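Local coordinates for putative uncharacterized protein (Chaetomium thermophilum, PDB 4X2H), which is of unknown function but has an NTF2-like domain, pairs with a second protein chain and may act in nuclear transport, at residues B[12-15]-B[16-19]; B[57-60]-B[61-65]; B[106-109]-B[110-114]. One frame throughout, in Å; residues are numbered along the deposited sequence.

Contact 1: B[12-15]-B[16-19]; sequences VEWY and YRQI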
ATOM      1  N   VAL B  12      -3.521  -3.897 -11.444  1.00 11.09           N
ATOM      2  CA  VAL B  12      -4.522  -2.884 -11.128  1.00 14.03           C
ATOM      3  C   VAL B  12      -5.572  -2.823 -12.230  1.00 15.24           C
ATOM      4  O   VAL B  12      -6.773  -2.752 -11.959  1.00 18.95           O
ATOM      5  CB  VAL B  12      -3.874  -1.494 -10.936  1.00 11.68           C
ATOM      6  CG1 VAL B  12      -4.939  -0.392 -10.875  1.00 10.42           C
ATOM      7  CG2 VAL B  12      -3.034  -1.475  -9.671  1.00 13.48           C
ATOM      8  N   GLU B  13      -5.120  -2.860 -13.478  1.00 15.28           N
ATOM      9  CA  GLU B  13      -6.034  -2.794 -14.607  1.00 19.99           C
ATOM     10  C   GLU B  13      -6.967  -3.999 -14.581  1.00 19.27           C
ATOM     11  O   GLU B  13      -8.163  -3.867 -14.808  1.00 17.69           O
ATOM     12  CB  GLU B  13      -5.260  -2.733 -15.927  1.00 30.89           C
ATOM     13  CG  GLU B  13      -6.115  -2.389 -17.138  1.00 48.07           C
ATOM     14  CD  GLU B  13      -5.294  -2.218 -18.405  1.00 65.70           C
ATOM     15  OE1 GLU B  13      -4.100  -1.865 -18.300  1.00 72.65           O
ATOM     16  OE2 GLU B  13      -5.842  -2.436 -19.507  1.00 71.35           O
ATOM     17  N   TRP B  14      -6.419  -5.170 -14.273  1.00 15.62           N
ATOM     18  CA  TRP B  14      -7.216  -6.391 -14.239  1.00 15.04           C
ATOM     19  C   TRP B  14      -8.226  -6.382 -13.094  1.00 14.49           C
ATOM     20  O   TRP B  14      -9.413  -6.611 -13.301  1.00 15.78           O
ATOM     21  CB  TRP B  14      -6.322  -7.628 -14.105  1.00 14.10           C
ATOM     22  CG  TRP B  14      -7.128  -8.872 -13.868  1.00 16.74           C
ATOM     23  CD1 TRP B  14      -7.797  -9.600 -14.804  1.00 18.61           C
ATOM     24  CD2 TRP B  14      -7.366  -9.520 -12.611  1.00 15.67           C
ATOM     25  NE1 TRP B  14      -8.441 -10.657 -14.212  1.00 18.10           N
ATOM     26  CE2 TRP B  14      -8.191 -10.632 -12.866  1.00 14.23           C
ATOM     27  CE3 TRP B  14      -6.970  -9.262 -11.295  1.00 20.38           C
ATOM     28  CZ2 TRP B  14      -8.623 -11.487 -11.858  1.00 17.20           C
ATOM     29  CZ3 TRP B  14      -7.400 -10.115 -10.291  1.00 17.10           C
ATOM     30  CH2 TRP B  14      -8.221 -11.212 -10.579  1.00 16.66           C
ATOM     31  N   TYR B  15      -7.732  -6.121 -11.889  1.00 16.30           N
ATOM     32  CA  TYR B  15      -8.519  -6.244 -10.668  1.00 11.56           C
ATOM     33  C   TYR B  15      -9.768  -5.354 -10.675  1.00 10.50           C
ATOM     34  O   TYR B  15     -10.886  -5.820 -10.448  1.00 10.93           O
ATOM     35  CB  TYR B  15      -7.632  -5.914  -9.462  1.00 12.06           C
ATOM     36  CG  TYR B  15      -8.332  -6.020  -8.131  1.00 13.53           C
ATOM     37  CD1 TYR B  15      -8.361  -7.219  -7.430  1.00 12.64           C
ATOM     38  CD2 TYR B  15      -8.965  -4.921  -7.570  1.00 13.76           C
ATOM     39  CE1 TYR B  15      -9.009  -7.317  -6.211  1.00 14.94           C
ATOM     40  CE2 TYR B  15      -9.606  -5.009  -6.355  1.00 18.13           C
ATOM     41  CZ  TYR B  15      -9.631  -6.208  -5.680  1.00 18.94           C
ATOM     42  OH  TYR B  15     -10.274  -6.290  -4.467  1.00 20.81           O
ATOM     43  N   TYR B  16      -9.588  -4.073 -10.950  1.00 10.78           N
ATOM     44  CA  TYR B  16     -10.717  -3.155 -10.904  1.00 12.09           C
ATOM     45  C   TYR B  16     -11.609  -3.283 -12.140  1.00 12.35           C
ATOM     46  O   TYR B  16     -12.779  -2.917 -12.099  1.00 17.36           O
ATOM     47  CB  TYR B  16     -10.201  -1.729 -10.703  1.00 15.90           C
ATOM     48  CG  TYR B  16      -9.527  -1.590  -9.350  1.00 13.92           C
ATOM     49  CD1 TYR B  16     -10.276  -1.428  -8.192  1.00 13.81           C
ATOM     50  CD2 TYR B  16      -8.147  -1.673  -9.227  1.00 16.48           C
ATOM     51  CE1 TYR B  16      -9.665  -1.326  -6.953  1.00 12.76           C
ATOM     52  CE2 TYR B  16      -7.531  -1.579  -8.000  1.00 15.66           C
ATOM     53  CZ  TYR B  16      -8.289  -1.405  -6.865  1.00 12.85           C
ATOM     54  OH  TYR B  16      -7.662  -1.315  -5.642  1.00 14.58           O
ATOM     55  N   ARG B  17     -11.081  -3.844 -13.225  1.00 16.34           N
ATOM     56  CA  ARG B  17     -11.920  -4.141 -14.384  1.00 14.09           C
ATOM     57  C   ARG B  17     -12.901  -5.266 -14.041  1.00 15.22           C
ATOM     58  O   ARG B  17     -14.064  -5.220 -14.435  1.00 13.70           O
ATOM     59  CB  ARG B  17     -11.072  -4.526 -15.601  1.00 17.33           C
ATOM     60  CG  ARG B  17     -11.862  -4.647 -16.901  1.00 25.30           C
ATOM     61  CD  ARG B  17     -11.112  -5.454 -17.954  1.00 37.15           C
ATOM     62  NE  ARG B  17      -9.670  -5.204 -17.920  1.00 46.36           N
ATOM     63  CZ  ARG B  17      -8.728  -6.148 -17.936  1.00 50.95           C
ATOM     64  NH1 ARG B  17      -9.047  -7.436 -17.991  1.00 52.03           N
ATOM     65  NH2 ARG B  17      -7.449  -5.800 -17.898  1.00 50.63           N
ATOM     66  N   GLN B  18     -12.433  -6.277 -13.311  1.00 14.97           N
ATOM     67  CA  GLN B  18     -13.308  -7.379 -12.908  1.00 13.82           C
ATOM     68  C   GLN B  18     -14.457  -6.850 -12.052  1.00 14.43           C
ATOM     69  O   GLN B  18     -15.623  -7.162 -12.295  1.00 14.12           O
ATOM     70  CB  GLN B  18     -12.543  -8.457 -12.127  1.00 16.30           C
ATOM     71  CG  GLN B  18     -11.355  -9.092 -12.849  1.00 17.44           C
ATOM     72  CD  GLN B  18     -11.596  -9.306 -14.334  1.00 22.89           C
ATOM     73  OE1 GLN B  18     -11.025  -8.613 -15.181  1.00 27.44           O
ATOM     74  NE2 GLN B  18     -12.443 -10.270 -14.657  1.00 19.87           N
ATOM     75  N   ILE B  19     -14.120  -6.043 -11.053  1.00 10.69           N
ATOM     76  CA  ILE B  19     -15.119  -5.515 -10.141  1.00 12.94           C
ATOM     77  C   ILE B  19     -16.129  -4.680 -10.918  1.00 13.00           C
ATOM     78  O   ILE B  19     -17.334  -4.877 -10.781  1.00 17.91           O
ATOM     79  CB  ILE B  19     -14.469  -4.682  -9.024  1.00 14.98           C
ATOM     80  CG1 ILE B  19     -13.556  -5.586  -8.185  1.00 17.51           C
ATOM     81  CG2 ILE B  19     -15.537  -4.027  -8.142  1.00 16.75           C
ATOM     82  CD1 ILE B  19     -12.796  -4.883  -7.078  1.00 21.07           C
TER

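Contact 2: B[57-60]-B[61-65]; sequences EEWD and TMLKE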
ATOM      1  N   GLU B  57     -13.535 -15.741  -1.932  1.00 12.44           N
ATOM      2  CA  GLU B  57     -14.891 -16.033  -2.388  1.00 18.29           C
ATOM      3  C   GLU B  57     -15.919 -15.202  -1.629  1.00 18.10           C
ATOM      4  O   GLU B  57     -16.888 -14.711  -2.213  1.00 18.31           O
ATOM      5  CB  GLU B  57     -15.209 -17.523  -2.225  1.00 21.23           C
ATOM      6  CG  GLU B  57     -14.588 -18.421  -3.295  1.00 23.42           C
ATOM      7  CD  GLU B  57     -13.094 -18.635  -3.117  1.00 27.91           C
ATOM      8  OE1 GLU B  57     -12.459 -19.147  -4.064  1.00 30.33           O
ATOM      9  OE2 GLU B  57     -12.549 -18.307  -2.038  1.00 22.83           O
ATOM     10  N   GLU B  58     -15.711 -15.044  -0.325  1.00 16.15           N
ATOM     11  CA  GLU B  58     -16.624 -14.249   0.487  1.00 12.65           C
ATOM     12  C   GLU B  58     -16.531 -12.777   0.096  1.00 15.08           C
ATOM     13  O   GLU B  58     -17.543 -12.077   0.029  1.00 17.30           O
ATOM     14  CB  GLU B  58     -16.330 -14.423   1.979  1.00 19.10           C
ATOM     15  CG  GLU B  58     -17.289 -13.646   2.871  1.00 25.87           C
ATOM     16  CD  GLU B  58     -17.073 -13.904   4.350  1.00 33.32           C
ATOM     17  OE1 GLU B  58     -17.659 -13.161   5.168  1.00 34.85           O
ATOM     18  OE2 GLU B  58     -16.326 -14.845   4.699  1.00 32.82           O
ATOM     19  N   TRP B  59     -15.315 -12.313  -0.168  1.00 14.30           N
ATOM     20  CA  TRP B  59     -15.097 -10.947  -0.635  1.00 12.39           C
ATOM     21  C   TRP B  59     -15.845 -10.700  -1.944  1.00 14.49           C
ATOM     22  O   TRP B  59     -16.465  -9.654  -2.112  1.00 10.86           O
ATOM     23  CB  TRP B  59     -13.593 -10.692  -0.785  1.00 15.15           C
ATOM     24  CG  TRP B  59     -13.188  -9.424  -1.495  1.00 12.41           C
ATOM     25  CD1 TRP B  59     -12.233  -9.311  -2.466  1.00 14.44           C
ATOM     26  CD2 TRP B  59     -13.699  -8.099  -1.283  1.00 12.55           C
ATOM     27  NE1 TRP B  59     -12.118  -8.007  -2.872  1.00 15.76           N
ATOM     28  CE2 TRP B  59     -13.006  -7.240  -2.161  1.00 11.34           C
ATOM     29  CE3 TRP B  59     -14.670  -7.555  -0.437  1.00 14.53           C
ATOM     30  CZ2 TRP B  59     -13.258  -5.874  -2.223  1.00 14.71           C
ATOM     31  CZ3 TRP B  59     -14.925  -6.196  -0.506  1.00 14.45           C
ATOM     32  CH2 TRP B  59     -14.215  -5.370  -1.385  1.00 12.97           C
ATOM     33  N   ASP B  60     -15.811 -11.665  -2.861  1.00 18.13           N
ATOM     34  CA  ASP B  60     -16.586 -11.553  -4.098  1.00 18.42           C
ATOM     35  C   ASP B  60     -18.084 -11.422  -3.800  1.00 17.55           C
ATOM     36  O   ASP B  60     -18.801 -10.662  -4.461  1.00 15.68           O
ATOM     37  CB  ASP B  60     -16.336 -12.762  -5.007  1.00 21.13           C
ATOM     38  CG  ASP B  60     -15.153 -12.558  -5.952  1.00 23.59           C
ATOM     39  OD1 ASP B  60     -14.940 -11.416  -6.413  1.00 21.94           O
ATOM     40  OD2 ASP B  60     -14.441 -13.546  -6.243  1.00 18.83           O
ATOM     41  N   THR B  61     -18.554 -12.151  -2.792  1.00 19.06           N
ATOM     42  CA  THR B  61     -19.965 -12.100  -2.416  1.00 18.17           C
ATOM     43  C   THR B  61     -20.321 -10.743  -1.817  1.00 18.82           C
ATOM     44  O   THR B  61     -21.390 -10.190  -2.089  1.00 15.04           O
ATOM     45  CB  THR B  61     -20.316 -13.219  -1.418  1.00 21.53           C
ATOM     46  OG1 THR B  61     -20.113 -14.489  -2.045  1.00 22.97           O
ATOM     47  CG2 THR B  61     -21.767 -13.119  -0.959  1.00 21.26           C
ATOM     48  N   MET B  62     -19.416 -10.203  -1.007  1.00 17.48           N
ATOM     49  CA  MET B  62     -19.620  -8.894  -0.397  1.00 15.83           C
ATOM     50  C   MET B  62     -19.704  -7.803  -1.462  1.00 16.50           C
ATOM     51  O   MET B  62     -20.506  -6.869  -1.347  1.00 14.48           O
ATOM     52  CB  MET B  62     -18.493  -8.594   0.592  1.00 15.78           C
ATOM     53  CG  MET B  62     -18.514  -9.502   1.815  1.00 19.98           C
ATOM     54  SD  MET B  62     -16.999  -9.449   2.791  1.00 19.75           S
ATOM     55  CE  MET B  62     -17.026  -7.764   3.386  1.00 22.82           C
ATOM     56  N   LEU B  63     -18.882  -7.923  -2.501  1.00 14.21           N
ATOM     57  CA  LEU B  63     -18.919  -6.973  -3.608  1.00 17.99           C
ATOM     58  C   LEU B  63     -20.264  -7.043  -4.323  1.00 20.80           C
ATOM     59  O   LEU B  63     -20.837  -6.015  -4.684  1.00 18.35           O
ATOM     60  CB  LEU B  63     -17.780  -7.246  -4.591  1.00 19.05           C
ATOM     61  CG  LEU B  63     -16.391  -6.784  -4.144  1.00 16.41           C
ATOM     62  CD1 LEU B  63     -15.326  -7.383  -5.053  1.00 20.44           C
ATOM     63  CD2 LEU B  63     -16.299  -5.260  -4.135  1.00 18.49           C
ATOM     64  N   LYS B  64     -20.764  -8.259  -4.522  1.00 19.21           N
ATOM     65  CA  LYS B  64     -22.087  -8.455  -5.113  1.00 19.52           C
ATOM     66  C   LYS B  64     -23.169  -7.793  -4.272  1.00 17.66           C
ATOM     67  O   LYS B  64     -24.049  -7.106  -4.799  1.00 20.28           O
ATOM     68  CB  LYS B  64     -22.401  -9.944  -5.264  1.00 21.74           C
ATOM     69  CG  LYS B  64     -21.726 -10.612  -6.448  1.00 29.47           C
ATOM     70  CD  LYS B  64     -22.147 -12.069  -6.566  1.00 38.92           C
ATOM     71  CE  LYS B  64     -20.997 -13.005  -6.243  1.00 47.93           C
ATOM     72  NZ  LYS B  64     -21.444 -14.422  -6.116  1.00 53.69           N
ATOM     73  N   GLU B  65     -23.103  -8.005  -2.963  1.00 15.45           N
ATOM     74  CA  GLU B  65     -24.103  -7.466  -2.051  1.00 19.89           C
ATOM     75  C   GLU B  65     -24.043  -5.945  -2.016  1.00 17.75           C
ATOM     76  O   GLU B  65     -25.068  -5.284  -1.864  1.00 16.66           O
ATOM     77  CB  GLU B  65     -23.908  -8.039  -0.647  1.00 29.89           C
ATOM     78  CG  GLU B  65     -24.217  -9.529  -0.552  1.00 44.10           C
ATOM     79  CD  GLU B  65     -23.733 -10.157   0.747  1.00 59.22           C
ATOM     80  OE1 GLU B  65     -22.920  -9.526   1.458  1.00 63.64           O
ATOM     81  OE2 GLU B  65     -24.167 -11.287   1.056  1.00 65.20           O
TER

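Contact 3: B[106-109]-B[110-114]; sequences PQRM and IEQHA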
ATOM      1  N   PRO B 106       9.843 -22.821  -7.674  1.00 20.67           N
ATOM      2  CA  PRO B 106      10.586 -23.869  -8.386  1.00 18.76           C
ATOM      3  C   PRO B 106      12.072 -23.572  -8.344  1.00 18.08           C
ATOM      4  O   PRO B 106      12.461 -22.416  -8.508  1.00 15.99           O
ATOM      5  CB  PRO B 106      10.048 -23.787  -9.819  1.00 21.53           C
ATOM      6  CG  PRO B 106       8.733 -23.118  -9.707  1.00 20.68           C
ATOM      7  CD  PRO B 106       8.834 -22.183  -8.538  1.00 21.21           C
ATOM      8  N   GLN B 107      12.892 -24.593  -8.120  1.00 19.09           N
ATOM      9  CA  GLN B 107      14.323 -24.390  -7.989  1.00 16.05           C
ATOM     10  C   GLN B 107      14.890 -23.630  -9.183  1.00 15.75           C
ATOM     11  O   GLN B 107      15.763 -22.776  -9.025  1.00 17.63           O
ATOM     12  CB  GLN B 107      15.032 -25.734  -7.844  1.00 16.07           C
ATOM     13  CG  GLN B 107      16.514 -25.620  -7.600  1.00 20.73           C
ATOM     14  CD  GLN B 107      17.185 -26.976  -7.565  1.00 19.23           C
ATOM     15  OE1 GLN B 107      16.518 -28.009  -7.604  1.00 15.38           O
ATOM     16  NE2 GLN B 107      18.511 -26.980  -7.494  1.00 23.73           N
ATOM     17  N   ARG B 108      14.382 -23.943 -10.371  1.00 15.50           N
ATOM     18  CA  ARG B 108      14.883 -23.350 -11.606  1.00 20.08           C
ATOM     19  C   ARG B 108      14.680 -21.836 -11.624  1.00 19.43           C
ATOM     20  O   ARG B 108      15.474 -21.106 -12.218  1.00 18.38           O
ATOM     21  CB  ARG B 108      14.195 -23.983 -12.821  1.00 19.28           C
ATOM     22  CG  ARG B 108      12.700 -23.715 -12.885  1.00 23.15           C
ATOM     23  CD  ARG B 108      12.030 -24.414 -14.055  1.00 29.22           C
ATOM     24  NE  ARG B 108      10.578 -24.244 -14.006  1.00 37.43           N
ATOM     25  CZ  ARG B 108       9.737 -25.071 -13.387  1.00 39.95           C
ATOM     26  NH1 ARG B 108      10.189 -26.155 -12.765  1.00 35.96           N
ATOM     27  NH2 ARG B 108       8.433 -24.814 -13.393  1.00 41.88           N
ATOM     28  N   MET B 109      13.623 -21.369 -10.968  1.00 17.08           N
ATOM     29  CA  MET B 109      13.317 -19.942 -10.950  1.00 22.32           C
ATOM     30  C   MET B 109      14.287 -19.193 -10.050  1.00 21.98           C
ATOM     31  O   MET B 109      14.575 -18.018 -10.277  1.00 22.38           O
ATOM     32  CB  MET B 109      11.879 -19.708 -10.489  1.00 20.05           C
ATOM     33  CG  MET B 109      10.836 -20.102 -11.522  1.00 20.58           C
ATOM     34  SD  MET B 109      10.929 -19.091 -13.012  1.00 30.25           S
ATOM     35  CE  MET B 109      10.329 -17.517 -12.394  1.00 31.66           C
ATOM     36  N   ILE B 110      14.790 -19.874  -9.025  1.00 20.86           N
ATOM     37  CA  ILE B 110      15.782 -19.281  -8.142  1.00 21.79           C
ATOM     38  C   ILE B 110      17.129 -19.213  -8.854  1.00 25.76           C
ATOM     39  O   ILE B 110      17.810 -18.189  -8.799  1.00 25.28           O
ATOM     40  CB  ILE B 110      15.906 -20.073  -6.824  1.00 24.02           C
ATOM     41  CG1 ILE B 110      14.595 -19.961  -6.036  1.00 23.76           C
ATOM     42  CG2 ILE B 110      17.078 -19.553  -5.986  1.00 25.94           C
ATOM     43  CD1 ILE B 110      14.537 -20.810  -4.783  1.00 27.13           C
ATOM     44  N   GLU B 111      17.504 -20.298  -9.527  1.00 25.40           N
ATOM     45  CA  GLU B 111      18.774 -20.347 -10.245  1.00 29.53           C
ATOM     46  C   GLU B 111      18.817 -19.357 -11.407  1.00 27.70           C
ATOM     47  O   GLU B 111      19.830 -18.690 -11.621  1.00 31.46           O
ATOM     48  CB  GLU B 111      19.046 -21.761 -10.774  1.00 33.59           C
ATOM     49  CG  GLU B 111      20.409 -21.904 -11.451  1.00 40.01           C
ATOM     50  CD  GLU B 111      20.650 -23.288 -12.033  1.00 43.40           C
ATOM     51  OE1 GLU B 111      19.879 -23.710 -12.923  1.00 40.95           O
ATOM     52  OE2 GLU B 111      21.616 -23.954 -11.601  1.00 46.28           O
ATOM     53  N   GLN B 112      17.724 -19.263 -12.158  1.00 26.34           N
ATOM     54  CA  GLN B 112      17.714 -18.476 -13.392  1.00 32.92           C
ATOM     55  C   GLN B 112      17.475 -16.988 -13.177  1.00 29.54           C
ATOM     56  O   GLN B 112      17.856 -16.171 -14.017  1.00 27.78           O
ATOM     57  CB  GLN B 112      16.654 -19.012 -14.353  1.00 43.72           C
ATOM     58  CG  GLN B 112      17.153 -20.155 -15.214  1.00 56.85           C
ATOM     59  CD  GLN B 112      16.127 -21.251 -15.386  1.00 67.55           C
ATOM     60  OE1 GLN B 112      14.955 -20.988 -15.659  1.00 70.05           O
ATOM     61  NE2 GLN B 112      16.563 -22.492 -15.221  1.00 72.99           N
ATOM     62  N   HIS B 113      16.846 -16.635 -12.061  1.00 25.70           N
ATOM     63  CA  HIS B 113      16.497 -15.243 -11.805  1.00 25.86           C
ATOM     64  C   HIS B 113      17.078 -14.739 -10.501  1.00 24.39           C
ATOM     65  O   HIS B 113      16.602 -15.070  -9.417  1.00 25.31           O
ATOM     66  CB  HIS B 113      14.982 -15.081 -11.821  1.00 26.70           C
ATOM     67  CG  HIS B 113      14.368 -15.452 -13.131  1.00 28.27           C
ATOM     68  ND1 HIS B 113      14.592 -14.730 -14.284  1.00 30.87           N
ATOM     69  CD2 HIS B 113      13.566 -16.484 -13.483  1.00 30.06           C
ATOM     70  CE1 HIS B 113      13.944 -15.294 -15.286  1.00 32.94           C
ATOM     71  NE2 HIS B 113      13.314 -16.361 -14.827  1.00 32.90           N
ATOM     72  N   ALA B 114      18.125 -13.932 -10.627  1.00 21.60           N
ATOM     73  CA  ALA B 114      18.726 -13.274  -9.486  1.00 22.77           C
ATOM     74  C   ALA B 114      17.760 -12.212  -8.985  1.00 25.50           C
ATOM     75  O   ALA B 114      16.823 -11.844  -9.693  1.00 25.36           O
ATOM     76  CB  ALA B 114      20.060 -12.656  -9.859  1.00 23.37           C
TER

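Contact 1: B[12-15]-B[16-19]
Tyr-15 and Tyr-16, neighbours in sequence, meet as a T-shaped pair. The edge of Tyr-15 points at the face of Tyr-16 with the ring planes 75° apart, and Tyr-15 CD2 stands 3.5 Å above the plane of the Tyr-16 ring, over its centre. Different first torsions set the pair up: Tyr-15 carries CG anti to its amide nitrogen (chi1 -179°), whereas in Tyr-16 CG is anti to the carbonyl carbon (chi1 -65°). The buried side is dense. Ile-19 brings CD1 to 3.3 Å from Tyr-15 CE2, one turn on. Val-12 CG1 lies 3.8 Å from Tyr-16 CD2, and the Val-12 carbonyl oxygen sits at the edge of the Tyr-16 ring, in the ring plane. Tyr-16 OH bonds Asp-151, and Tyr-15 OH meets the indole N-H of Trp-59.

Toward solvent the contact thins out. The partly exposed Gln-18 still lays its CG over the Trp-14 face, 3.7 Å from the centroid of the five-membered ring, as a CH-pi contact. Farther out it is loose: Arg-17 NH2 stays 4.1 Å from Glu-13 OE2, too far for a salt bridge, and both side chains are exposed. With Val-12 and Tyr-16 set against strands 83-96 and 122-135, helix 3-20 has one face on the sheet, as the long N-terminal helix does in the NTF2-like fold.

Contact 2: B[57-60]-B[61-65]
Residues 57-60 and 61-65 form consecutive turns of helix 56-66, an element of this NTF2-like fold, and the carbonyl oxygens of Glu-57 through Asp-60 accept i+4 hydrogen bonds from the amides of Thr-61 through Lys-64. The shortest of the four joins Met-62 N to Glu-58 O at 2.8 Å.

On the buried face, Leu-63 lies across the indole of Trp-59. Its CG sits 3.7 Å from the centroid of the six-membered ring and only 9° off the normal, a CH-pi contact almost straight over the face. The two methyls then spread over the ring system: Leu-63 CD2 reaches 3.5 Å from Trp-59 CH2, while Leu-63 CD1 leans toward the pyrrole part, 3.7 Å from Trp-59 CE2. Met-62 crosses Trp-59 at about a right angle, Met-62 CB lying 4.1 Å from Trp-59 CE3, and both residues also pack on apolar side chains of the partner chain. Around the other flanks, Glu-58 forms a salt bridge with Arg-51, and Asp-60 OD1 accepts the amide of Val-25.

Thr-61 doubles the grip on the first turn. With OG1 anti to its own carbonyl carbon (chi1 -63°), that hydroxyl donates to Glu-57 O over 3.2 Å, arriving from the opposite face of the carbonyl plane to the Thr-61 amide.

Contact 3: B[106-109]-B[110-114]
The short surface helix 107-112 has Pro-106 at its N-cap position and brings Met-109 against His-113, the first residue to leave helical geometry at the far end. In Met-109, chi1 -72° and chi2 -65° bring SD to the edge of the imidazole, 4.7 Å from the His-113 ring centroid, and chi3 -70° bends CE to 3.6 Å from His-113 CD2. The imidazole has polar partners beyond the helix: NE2 is hydrogen-bonded to Glu-163, while ND1 makes a weak bond to Asp-117.

The backbone is most regular in the middle, where Glu-111 N reaches Gln-107 O at 3.1 Å and Gln-112 N reaches Arg-108 O at 2.9 Å. At the start, Met-109 N bonds to Pro-106 O at 2.9 Å, an i+3 bond, and Ile-110 N has weak bonds to Pro-106 O and Gln-107 O; at the far end His-113 N bonds weakly to Met-109 O. The Arg-108 guanidinium is covered on one face by Pro-106 CB, 3.7 Å above its centre.

The helix lies in the connection between strands 83-96 and 122-135, near one end of the elongated domain, where it rests on loops: Met-109 on Val-119 and Glu-163, Pro-106 on Trp-159, Ile-110 on Arg-102.

How the contacts relate
The contacts follow one another along the chain; each is local, within one helix or, in contact 3, a helix with its two ends, so none closes a long loop, and they neither nest nor cross. Contact 1 belongs to the N-terminal helix 3-20, near the middle of the domain. Contact 2 comes after strands 45-48 and 51-53, and touches contact 1: Tyr-15 OH and Trp-59 NE1 are 3.0 Å apart in a probable hydrogen bond, and Ile-19 CG1 packs on Leu-63 CD1. These tie helix 3-20 to helix 56-66. Contact 3, between strands 83-96 and 122-135, stands apart, its centre about 36 Å from that of contact 2 and on the other side of the chain's centre.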